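Possible adhesin (Caldicellulosiruptor kronotskyensis, PDB 4WA0) probably mediates attachment of the bacterium to cellulose as a tapirin, of which this chain is the C-terminal beta-helix domain, carrying a magnesium site. Local coordinates at residues 12-17 and 319-324; 21-26 and 65-70; 28-33 and 46-51; 56-61 and 81-86. All coordinates share one frame; numbering follows the deposited sequence.

From the N terminus, residues 12-17 lead into the coil that contact 1 later sets against residues 319-324, closing a loop over most of the chain; the other three contacts nest inside it. Contact 2 opens next, at 21-26, and closes at 65-70, skipping one coil. Contact 3, 28-33 with 46-51, lies within that loop and pairs neighbouring coils at a corner. Contact 4 opens at 56-61 before contact 2 has closed and ends at 81-86, so the two cross, joined by the Lys22-Asp61 salt bridge. Together they stack the first coils in sequence on one another and, in the middle of the beta-helix, on the last coil in sequence.

Contact 1. Residues 12-17 and 319-324; sequences IFSKGA and STFNIN
Ala17 and Phe321 mark a short, loosely paired seam between the first and last coils of the beta-helix in sequence, which are neighbours in the middle of the stack although some 300 residues separate them along the chain. Phe321 N donates to Ala17 O over 2.8 Å, but the bond is weak, bent to 128° at the hydrogen. Just before it, Gly16 has no side chain to hold off the other backbone, and its CA approaches Ser319 O to 3.3 Å in a nearly straight CA-H...O contact. A water accepts from Ala17 N and donates weakly to Ser319 O, linking the two backbones. In this parallel beta-helix the chain passes from strand 10-14 through the loop at 15-16 into strand 17-19, which borders strand 320-325, so that the incoming chain is stacked directly on the C-terminal coil. The loop is stiffened from within: Ser14 OG donates to Gly16 O at 2.8 Å, approaching from above the carbonyl plane. Ser33 OG bonds to the same oxygen. Ser14 OG also rests 3.3 Å from Phe321 CB. Phe321 has CG anti to its backbone N (chi1 -178°), and its ring edge meets Ile12 CG2, 4.4 Å from CE2. Further along, Ile12 and Ile323 reach toward each other tip to tip, their CD1 atoms 4.1 Å apart. Leu18, Ile300 and Ile314 also pack on Phe321, while Phe302 lies against Ile323.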
# COMPACT_ATOMS: atom_id res chain seq x y z
N ILE A 12 7.35 4.71 3.27
CA ILE A 12 6.75 4.51 4.60
C ILE A 12 6.99 3.04 4.98
O ILE A 12 6.53 2.12 4.28
CB ILE A 12 5.25 4.83 4.63
CG1 ILE A 12 4.95 6.25 4.19
CG2 ILE A 12 4.69 4.62 6.03
CD1 ILE A 12 3.51 6.51 3.99
N PHE A 13 7.71 2.83 6.07
CA PHE A 13 7.94 1.49 6.62
C PHE A 13 7.35 1.43 8.03
O PHE A 13 7.69 2.23 8.90
CB PHE A 13 9.42 1.17 6.61
CG PHE A 13 9.72 -0.18 7.15
CD1 PHE A 13 9.77 -0.41 8.55
CD2 PHE A 13 9.96 -1.23 6.28
CE1 PHE A 13 9.98 -1.70 9.00
CE2 PHE A 13 10.18 -2.51 6.74
CZ PHE A 13 10.20 -2.73 8.10
N SER A 14 6.47 0.49 8.30
CA SER A 14 5.91 0.30 9.63
C SER A 14 6.14 -1.12 10.11
O SER A 14 5.63 -2.10 9.51
CB SER A 14 4.42 0.60 9.57
OG SER A 14 3.78 0.52 10.86
N LYS A 15 6.83 -1.25 11.23
CA LYS A 15 7.12 -2.61 11.81
C LYS A 15 5.82 -3.34 12.09
O LYS A 15 5.72 -4.53 11.78
CB LYS A 15 8.04 -2.57 13.01
CG LYS A 15 8.21 -3.93 13.77
CD LYS A 15 9.14 -3.73 14.98
CE LYS A 15 8.51 -4.21 16.29
NZ LYS A 15 9.04 -3.45 17.49
N GLY A 16 4.84 -2.66 12.70
CA GLY A 16 3.59 -3.19 13.11
C GLY A 16 2.47 -2.57 12.25
O GLY A 16 2.73 -2.03 11.16
N ALA A 17 1.25 -2.63 12.75
CA ALA A 17 0.10 -2.07 12.09
C ALA A 17 0.29 -0.58 11.68
O ALA A 17 0.84 0.21 12.43
CB ALA A 17 -1.16 -2.25 12.92
N SER A 319 5.33 -0.78 17.85
CA SER A 319 4.42 -1.91 17.71
C SER A 319 3.29 -1.61 16.80
O SER A 319 2.74 -2.52 16.19
CB SER A 319 3.85 -2.41 19.05
OG SER A 319 3.10 -1.38 19.64
N THR A 320 2.91 -0.35 16.69
CA THR A 320 1.87 0.08 15.78
C THR A 320 2.20 1.53 15.43
O THR A 320 3.01 2.18 16.12
CB THR A 320 0.44 0.10 16.37
OG1 THR A 320 0.39 1.04 17.46
CG2 THR A 320 -0.06 -1.29 16.85
N PHE A 321 1.55 2.05 14.39
CA PHE A 321 1.95 3.33 13.86
C PHE A 321 0.75 4.06 13.25
O PHE A 321 0.06 3.48 12.42
CB PHE A 321 2.99 3.10 12.80
CG PHE A 321 3.53 4.35 12.21
CD1 PHE A 321 3.89 5.40 13.02
CD2 PHE A 321 3.77 4.45 10.90
CE1 PHE A 321 4.40 6.56 12.49
CE2 PHE A 321 4.32 5.58 10.34
CZ PHE A 321 4.59 6.67 11.14
N ASN A 322 0.52 5.30 13.66
CA ASN A 322 -0.48 6.18 13.05
C ASN A 322 0.21 7.39 12.53
O ASN A 322 1.13 7.96 13.27
CB ASN A 322 -1.52 6.62 14.12
CG ASN A 322 -2.23 5.42 14.76
OD1 ASN A 322 -3.13 4.89 14.23
ND2 ASN A 322 -1.65 4.91 15.84
N ILE A 323 -0.16 7.80 11.33
CA ILE A 323 0.24 9.10 10.77
C ILE A 323 -0.96 9.99 10.98
O ILE A 323 -2.05 9.68 10.47
CB ILE A 323 0.58 9.00 9.25
CG1 ILE A 323 1.75 8.04 9.04
CG2 ILE A 323 0.93 10.42 8.72
CD1 ILE A 323 1.96 7.83 7.55
N ASN A 324 -0.79 11.04 11.80
CA ASN A 324 -1.96 11.85 12.20
C ASN A 324 -1.79 13.29 11.75
O ASN A 324 -0.67 13.77 11.64
CB ASN A 324 -2.18 11.83 13.72
CG ASN A 324 -2.63 10.46 14.25
OD1 ASN A 324 -3.11 9.62 13.49
ND2 ASN A 324 -2.30 10.19 15.51
O HOH W 1 0.78 -4.76 14.55

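Contact 2. Residues 21-26 and 65-70; sequences NKNLTV and RCRDNN
Asn23 and Arg67 carry this contact, the arginine running past the asparagine to meet Thr25 beyond it. Arg67 starts with CG between its backbone N and carbonyl carbon (chi1 67°) and is extended from CG to NE, carrying NE past Asn23; the guanidinium beyond it lies beside Thr25. One face of that group is overlain by Asn23 CB, set toward the rim and 4.2 Å above the plane. Thr25 OG1 instead lies at the edge, close to the guanidinium plane, and accepts from Arg67 NH2 at 2.9 Å with a fairly straight N-H (159°). The two side chains cross at about a right angle, the hydroxyl meeting the end of the arginine. Arg67 NE has a different partner, Gly42 O, so NE and NH2 are each held by a separate acceptor. The amide of Asn23 is directed at the backbone of Arg65: ND2 donates to Arg65 O over 2.8 Å, with the acceptor near the amide plane. The same nitrogen also bonds to Tyr330 O. Asn23 OD1 sits beside the aliphatic part of Arg67, 3.6 Å from its CG, and the same distance from Cys66 SG. Asn23 adopts left-handed backbone angles just before strand 24-27. Strands 24-27 and 69-73 are not neighbours in this face of the beta-helix: strand 44-47 lies between them, with Val44 touching Arg67, so the arginine bridges from the third coil over the second to the first. Strand 333-337 flanks strand 24-27 beyond it.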
# COMPACT_ATOMS: atom_id res chain seq x y z
N ASN A 21 -3.05 8.65 7.29
CA ASN A 21 -3.89 9.80 7.42
C ASN A 21 -4.72 9.98 6.15
O ASN A 21 -4.47 9.32 5.13
CB ASN A 21 -3.04 11.06 7.66
CG ASN A 21 -2.00 11.35 6.58
OD1 ASN A 21 -1.32 10.46 6.11
ND2 ASN A 21 -1.80 12.62 6.29
N LYS A 22 -5.77 10.82 6.22
CA LYS A 22 -6.51 11.20 4.99
C LYS A 22 -5.72 12.09 4.05
O LYS A 22 -4.79 12.85 4.43
CB LYS A 22 -7.75 11.94 5.43
CG LYS A 22 -8.70 10.96 6.18
CD LYS A 22 -9.85 11.69 6.78
CE LYS A 22 -10.64 10.89 7.79
NZ LYS A 22 -11.45 9.79 7.26
N ASN A 23 -6.00 11.99 2.78
CA ASN A 23 -5.34 12.86 1.75
C ASN A 23 -3.81 12.70 1.75
O ASN A 23 -3.06 13.64 1.76
CB ASN A 23 -5.77 14.28 1.98
CG ASN A 23 -7.27 14.52 1.64
OD1 ASN A 23 -7.94 13.75 0.90
ND2 ASN A 23 -7.80 15.56 2.17
N LEU A 24 -3.37 11.46 1.83
CA LEU A 24 -1.97 11.12 1.77
C LEU A 24 -1.60 10.91 0.32
O LEU A 24 -2.23 10.08 -0.36
CB LEU A 24 -1.72 9.82 2.57
CG LEU A 24 -0.31 9.19 2.47
CD1 LEU A 24 0.76 10.12 3.03
CD2 LEU A 24 -0.14 7.86 3.18
N THR A 25 -0.54 11.62 -0.14
CA THR A 25 -0.02 11.47 -1.48
C THR A 25 1.41 10.95 -1.37
O THR A 25 2.23 11.50 -0.60
CB THR A 25 0.00 12.80 -2.26
OG1 THR A 25 -1.28 13.40 -2.28
CG2 THR A 25 0.51 12.60 -3.68
N VAL A 26 1.69 9.84 -2.03
CA VAL A 26 3.05 9.22 -1.95
C VAL A 26 3.53 8.98 -3.36
O VAL A 26 2.85 8.31 -4.17
CB VAL A 26 3.09 7.90 -1.20
CG1 VAL A 26 4.54 7.36 -1.13
CG2 VAL A 26 2.55 7.99 0.21
N ARG A 65 -13.68 17.74 1.54
CA ARG A 65 -12.25 18.03 1.72
C ARG A 65 -11.41 16.83 1.41
O ARG A 65 -10.19 16.91 1.45
CB ARG A 65 -11.99 18.47 3.15
CG ARG A 65 -12.59 19.86 3.43
CD ARG A 65 -12.62 20.18 4.91
NE ARG A 65 -13.50 19.31 5.62
CZ ARG A 65 -13.63 19.29 6.93
NH1 ARG A 65 -12.93 20.16 7.68
NH2 ARG A 65 -14.45 18.45 7.51
N CYS A 66 -12.10 15.69 1.20
CA CYS A 66 -11.45 14.43 0.84
C CYS A 66 -11.53 14.26 -0.67
O CYS A 66 -11.80 15.21 -1.44
CB CYS A 66 -12.04 13.26 1.60
SG CYS A 66 -10.84 11.85 1.78
N ARG A 67 -11.34 13.04 -1.12
CA ARG A 67 -11.15 12.78 -2.57
C ARG A 67 -11.13 11.28 -2.76
O ARG A 67 -11.30 10.50 -1.83
CB ARG A 67 -9.89 13.41 -3.12
CG ARG A 67 -8.61 12.81 -2.56
CD ARG A 67 -7.38 13.71 -2.80
NE ARG A 67 -6.24 13.05 -2.22
CZ ARG A 67 -5.01 13.50 -2.22
NH1 ARG A 67 -4.75 14.68 -2.77
NH2 ARG A 67 -4.05 12.79 -1.69
N ASP A 68 -10.97 10.86 -4.00
CA ASP A 68 -11.01 9.43 -4.35
C ASP A 68 -9.63 8.85 -4.00
O ASP A 68 -8.68 9.60 -3.84
CB ASP A 68 -11.25 9.22 -5.84
CG ASP A 68 -12.69 9.60 -6.30
OD1 ASP A 68 -13.64 9.44 -5.53
OD2 ASP A 68 -12.82 10.02 -7.48
N ASN A 69 -9.55 7.53 -3.93
CA ASN A 69 -8.28 6.84 -3.79
C ASN A 69 -7.83 6.53 -5.18
O ASN A 69 -8.62 5.99 -6.01
CB ASN A 69 -8.49 5.56 -3.02
CG ASN A 69 -9.01 5.81 -1.62
OD1 ASN A 69 -8.44 6.58 -0.84
ND2 ASN A 69 -10.16 5.17 -1.30
N ASN A 70 -6.56 6.76 -5.41
CA ASN A 70 -5.96 6.44 -6.71
C ASN A 70 -4.56 5.85 -6.45
O ASN A 70 -3.58 6.55 -6.24
CB ASN A 70 -5.88 7.73 -7.48
CG ASN A 70 -5.48 7.53 -8.92
OD1 ASN A 70 -5.59 6.44 -9.43
ND2 ASN A 70 -5.18 8.64 -9.61

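Contact 3. Residues 28-33 and 46-51; sequences NGSVYS and NIDNLI
Asn46 O receives the N-H of Asn28 over 2.8 Å, the first link in a ladder between two corners stacked in parallel. Ile47 follows with CG1 between its backbone N and carbonyl carbon (chi1 62°), and its CD1 ends 3.8 Å from Val31 CG2. Its CG2 methyl lies against Asn28 O, a buried oxygen that has no polar partner in the model. Asp48 N donates almost straight to Gly29 O at 2.8 Å. The carboxylate OD2 of Asp48 then accepts from two waters, one holding Gly29 N and the other touching Ser30 OG, while OD1 forms a salt bridge with Arg74. Asn49 grips Ser30 at the turn: ND2, with its partner near the amide plane, donates to Ser30 OG at 3.2 Å, and its backbone N adds a weak bond to the same hydroxyl. Asn49 OD1 is taken by Asn75 ND2 and Ile76 N of the following coil, and Asn49 O by Val31 N. Leu50 lies side by side with Val31, pointing the same way, Leu50 CD1 to Val31 CB 3.8 Å. Ile51 closes the ladder, N to Val31 O and O to Ser33 N, the latter 2.7 Å. On the other face of this pair its CG2 meets Tyr32 CD2 at 3.6 Å. In the beta-helix, strand 30-33 is flanked by strand 50-52 and by strand 10-14, whose Phe13 stacks on the Tyr32 ring, while Leu50 and Ile47 pack inward on Val73 of strand 69-73.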
# COMPACT_ATOMS: atom_id res chain seq x y z
N ASN A 28 6.84 7.53 -5.44
CA ASN A 28 8.01 6.71 -5.42
C ASN A 28 8.27 5.97 -4.11
O ASN A 28 7.58 6.13 -3.12
CB ASN A 28 9.26 7.50 -5.86
CG ASN A 28 9.19 7.89 -7.35
OD1 ASN A 28 8.62 7.15 -8.17
ND2 ASN A 28 9.69 9.05 -7.68
N GLY A 29 9.27 5.09 -4.15
CA GLY A 29 9.49 4.15 -3.07
C GLY A 29 8.45 3.07 -2.93
O GLY A 29 7.59 2.93 -3.76
N SER A 30 8.46 2.43 -1.79
CA SER A 30 7.48 1.38 -1.44
C SER A 30 6.85 1.68 -0.09
O SER A 30 7.34 2.53 0.69
CB SER A 30 8.19 0.06 -1.42
OG SER A 30 8.53 -0.30 -2.75
N VAL A 31 5.75 0.99 0.23
CA VAL A 31 5.08 1.16 1.51
C VAL A 31 4.94 -0.27 2.10
O VAL A 31 4.48 -1.21 1.41
CB VAL A 31 3.68 1.74 1.34
CG1 VAL A 31 2.87 1.73 2.63
CG2 VAL A 31 3.74 3.15 0.79
N TYR A 32 5.27 -0.41 3.40
CA TYR A 32 5.21 -1.67 4.09
C TYR A 32 4.62 -1.58 5.48
O TYR A 32 4.99 -0.69 6.23
CB TYR A 32 6.63 -2.23 4.22
CG TYR A 32 6.78 -3.43 5.15
CD1 TYR A 32 6.99 -3.28 6.53
CD2 TYR A 32 6.75 -4.72 4.66
CE1 TYR A 32 7.12 -4.38 7.37
CE2 TYR A 32 6.84 -5.83 5.52
CZ TYR A 32 7.03 -5.65 6.85
OH TYR A 32 7.14 -6.77 7.72
N SER A 33 3.74 -2.52 5.80
CA SER A 33 3.23 -2.66 7.17
C SER A 33 3.42 -4.12 7.61
O SER A 33 3.03 -5.03 6.90
CB SER A 33 1.81 -2.34 7.27
OG SER A 33 1.46 -2.55 8.64
N ASN A 46 1.76 6.56 -6.12
CA ASN A 46 2.44 6.06 -7.31
C ASN A 46 3.74 5.44 -6.78
O ASN A 46 4.75 6.17 -6.64
CB ASN A 46 2.71 7.17 -8.27
CG ASN A 46 3.47 6.71 -9.51
OD1 ASN A 46 3.22 5.61 -10.05
ND2 ASN A 46 4.34 7.58 -10.03
N ILE A 47 3.70 4.15 -6.42
CA ILE A 47 4.76 3.47 -5.73
C ILE A 47 5.12 2.16 -6.34
O ILE A 47 4.46 1.66 -7.25
CB ILE A 47 4.38 3.26 -4.22
CG1 ILE A 47 3.13 2.37 -4.09
CG2 ILE A 47 4.27 4.62 -3.54
CD1 ILE A 47 2.64 2.17 -2.68
N ASP A 48 6.24 1.59 -5.88
CA ASP A 48 6.68 0.34 -6.45
C ASP A 48 6.02 -0.86 -5.82
O ASP A 48 5.61 -1.76 -6.54
CB ASP A 48 8.18 0.16 -6.24
CG ASP A 48 9.03 1.19 -7.01
OD1 ASP A 48 8.75 1.46 -8.17
OD2 ASP A 48 10.05 1.71 -6.48
N ASN A 49 5.93 -0.92 -4.51
CA ASN A 49 5.32 -2.07 -3.89
C ASN A 49 4.47 -1.56 -2.71
O ASN A 49 4.87 -0.56 -2.08
CB ASN A 49 6.36 -2.98 -3.34
CG ASN A 49 7.30 -3.53 -4.40
OD1 ASN A 49 6.96 -4.46 -5.14
ND2 ASN A 49 8.47 -2.93 -4.50
N LEU A 50 3.44 -2.32 -2.36
CA LEU A 50 2.56 -2.03 -1.21
C LEU A 50 2.32 -3.34 -0.46
O LEU A 50 1.68 -4.27 -1.01
CB LEU A 50 1.25 -1.43 -1.71
CG LEU A 50 0.11 -1.14 -0.77
CD1 LEU A 50 0.59 -0.13 0.25
CD2 LEU A 50 -1.09 -0.69 -1.54
N ILE A 51 2.91 -3.47 0.72
CA ILE A 51 2.94 -4.74 1.46
C ILE A 51 2.29 -4.64 2.80
O ILE A 51 2.74 -3.81 3.60
CB ILE A 51 4.39 -5.24 1.60
CG1 ILE A 51 4.98 -5.39 0.22
CG2 ILE A 51 4.52 -6.54 2.43
CD1 ILE A 51 6.47 -5.48 0.18
O HOH W 2 10.53 4.41 -6.62
O HOH W 3 10.78 0.74 -3.83

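Contact 4. Residues 56-61 and 81-86; sequences MVINQD and KSLKAN
Met56, a selenomethionine, and Leu83 both hold CG anti to the backbone N, so chi1 sends the two CG atoms the same way, and chi2 of Leu83 (59°) brings its CD1 to 3.6 Å from Met56 CG. The selenomethionine chain bends at chi3, and its CE packs on Leu50 of the preceding strand 50-52. On the same inward face Ile58 slants across the leucine, Ile58 CD1 to Leu83 CD1 4.1 Å. Strands 56-58 and 83-85 run nearly parallel, with the backbone bonded in the usual stagger: Met56 N to Ser82 O, Lys84 N to Met56 O, Ile58 N to Lys84 O and Asn86 N to Ile58 O. These are equivalent strands of successive coils in a parallel beta-helix, and the 4.8 Å between their axes is the rise of one coil, with strand 37-39 next to strand 56-58 on its far side. Where the strands end, Asn59 and Asn86 lie side by side, pointing the same way, their amides nearly coplanar and joined edge-on by Asn86 ND2 to Asn59 OD1 at 2.7 Å and 172°. The pair resembles a single rung of the asparagine ladders of parallel beta-helices. Val57 CG1 packs against Asn86 ND2, 3.6 Å away. A water donates to both Ile58 O and Asn86 O, the latter at 2.8 Å. Gln60, whose OE1 accepts from Ile88 N, lays its amide carbon CD 3.3 Å from Asn86 O, and its NE2 bonds to Thr93 OG1 on strand 93-97.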
# COMPACT_ATOMS: atom_id res chain seq x y z
N MSE A 56 -5.51 -5.75 4.89
CA MSE A 56 -5.45 -4.42 4.25
C MSE A 56 -6.84 -3.97 4.11
O MSE A 56 -7.72 -4.70 3.65
CB MSE A 56 -4.82 -4.45 2.87
CG MSE A 56 -4.70 -3.07 2.20
SE MSE A 56 -3.52 -3.20 0.63
CE MSE A 56 -1.77 -3.69 1.19
N VAL A 57 -7.07 -2.73 4.51
CA VAL A 57 -8.39 -2.10 4.39
C VAL A 57 -8.17 -0.75 3.73
O VAL A 57 -7.29 0.03 4.19
CB VAL A 57 -9.03 -1.90 5.77
CG1 VAL A 57 -10.32 -1.10 5.68
CG2 VAL A 57 -9.32 -3.25 6.40
N ILE A 58 -9.02 -0.44 2.76
CA ILE A 58 -8.98 0.82 2.01
C ILE A 58 -10.31 1.49 2.20
O ILE A 58 -11.30 0.99 1.78
CB ILE A 58 -8.62 0.70 0.53
CG1 ILE A 58 -7.35 -0.12 0.36
CG2 ILE A 58 -8.57 2.13 -0.09
CD1 ILE A 58 -7.00 -0.45 -1.09
N ASN A 59 -10.31 2.60 2.90
CA ASN A 59 -11.52 3.33 3.20
C ASN A 59 -11.82 4.44 2.21
O ASN A 59 -10.95 4.90 1.51
CB ASN A 59 -11.45 3.82 4.64
CG ASN A 59 -11.67 2.59 5.62
OD1 ASN A 59 -12.59 1.79 5.42
ND2 ASN A 59 -10.91 2.50 6.58
N GLN A 60 -13.08 4.82 2.19
CA GLN A 60 -13.59 5.95 1.40
C GLN A 60 -14.18 6.98 2.35
O GLN A 60 -14.61 6.61 3.46
CB GLN A 60 -14.69 5.48 0.42
CG GLN A 60 -14.09 4.66 -0.72
CD GLN A 60 -15.05 4.30 -1.82
OE1 GLN A 60 -16.28 4.33 -1.68
NE2 GLN A 60 -14.49 3.88 -2.93
N ASP A 61 -14.23 8.22 1.93
CA ASP A 61 -14.67 9.33 2.82
C ASP A 61 -15.27 10.40 1.87
O ASP A 61 -14.58 10.93 0.98
CB ASP A 61 -13.50 9.92 3.60
CG ASP A 61 -13.93 11.02 4.60
OD1 ASP A 61 -14.94 11.63 4.38
OD2 ASP A 61 -13.17 11.25 5.58
N LYS A 81 -3.50 -11.39 4.71
CA LYS A 81 -4.89 -11.80 5.06
C LYS A 81 -5.86 -11.30 4.01
O LYS A 81 -5.61 -11.61 2.84
CB LYS A 81 -5.20 -11.44 6.53
CG LYS A 81 -4.16 -12.02 7.48
CD LYS A 81 -4.47 -11.67 8.92
CE LYS A 81 -3.37 -12.27 9.81
NZ LYS A 81 -3.70 -11.91 11.20
N SER A 82 -6.96 -10.65 4.39
CA SER A 82 -7.92 -10.17 3.47
C SER A 82 -7.65 -8.72 3.05
O SER A 82 -6.99 -7.93 3.81
CB SER A 82 -9.28 -10.24 4.13
OG SER A 82 -9.60 -11.62 4.24
N LEU A 83 -8.05 -8.43 1.83
CA LEU A 83 -8.16 -7.06 1.35
C LEU A 83 -9.60 -6.64 1.28
O LEU A 83 -10.48 -7.35 0.65
CB LEU A 83 -7.58 -6.96 -0.02
CG LEU A 83 -7.77 -5.61 -0.74
CD1 LEU A 83 -7.18 -4.42 -0.03
CD2 LEU A 83 -7.09 -5.75 -2.09
N LYS A 84 -9.91 -5.49 1.86
CA LYS A 84 -11.26 -5.00 1.86
C LYS A 84 -11.30 -3.56 1.40
O LYS A 84 -10.73 -2.69 2.09
CB LYS A 84 -11.91 -5.11 3.25
CG LYS A 84 -13.33 -4.62 3.22
CD LYS A 84 -14.13 -4.89 4.47
CE LYS A 84 -15.57 -5.19 4.05
NZ LYS A 84 -16.58 -4.90 5.08
N ALA A 85 -11.96 -3.32 0.26
CA ALA A 85 -12.16 -1.93 -0.28
C ALA A 85 -13.57 -1.49 0.05
O ALA A 85 -14.54 -1.93 -0.53
CB ALA A 85 -11.84 -1.86 -1.73
N ASN A 86 -13.69 -0.68 1.09
CA ASN A 86 -14.96 -0.26 1.58
C ASN A 86 -15.67 0.78 0.66
O ASN A 86 -15.04 1.42 -0.20
CB ASN A 86 -14.86 0.25 3.03
CG ASN A 86 -14.60 -0.88 4.02
OD1 ASN A 86 -15.17 -1.98 3.89
ND2 ASN A 86 -13.79 -0.61 5.00
O HOH W 4 -12.30 1.52 -0.81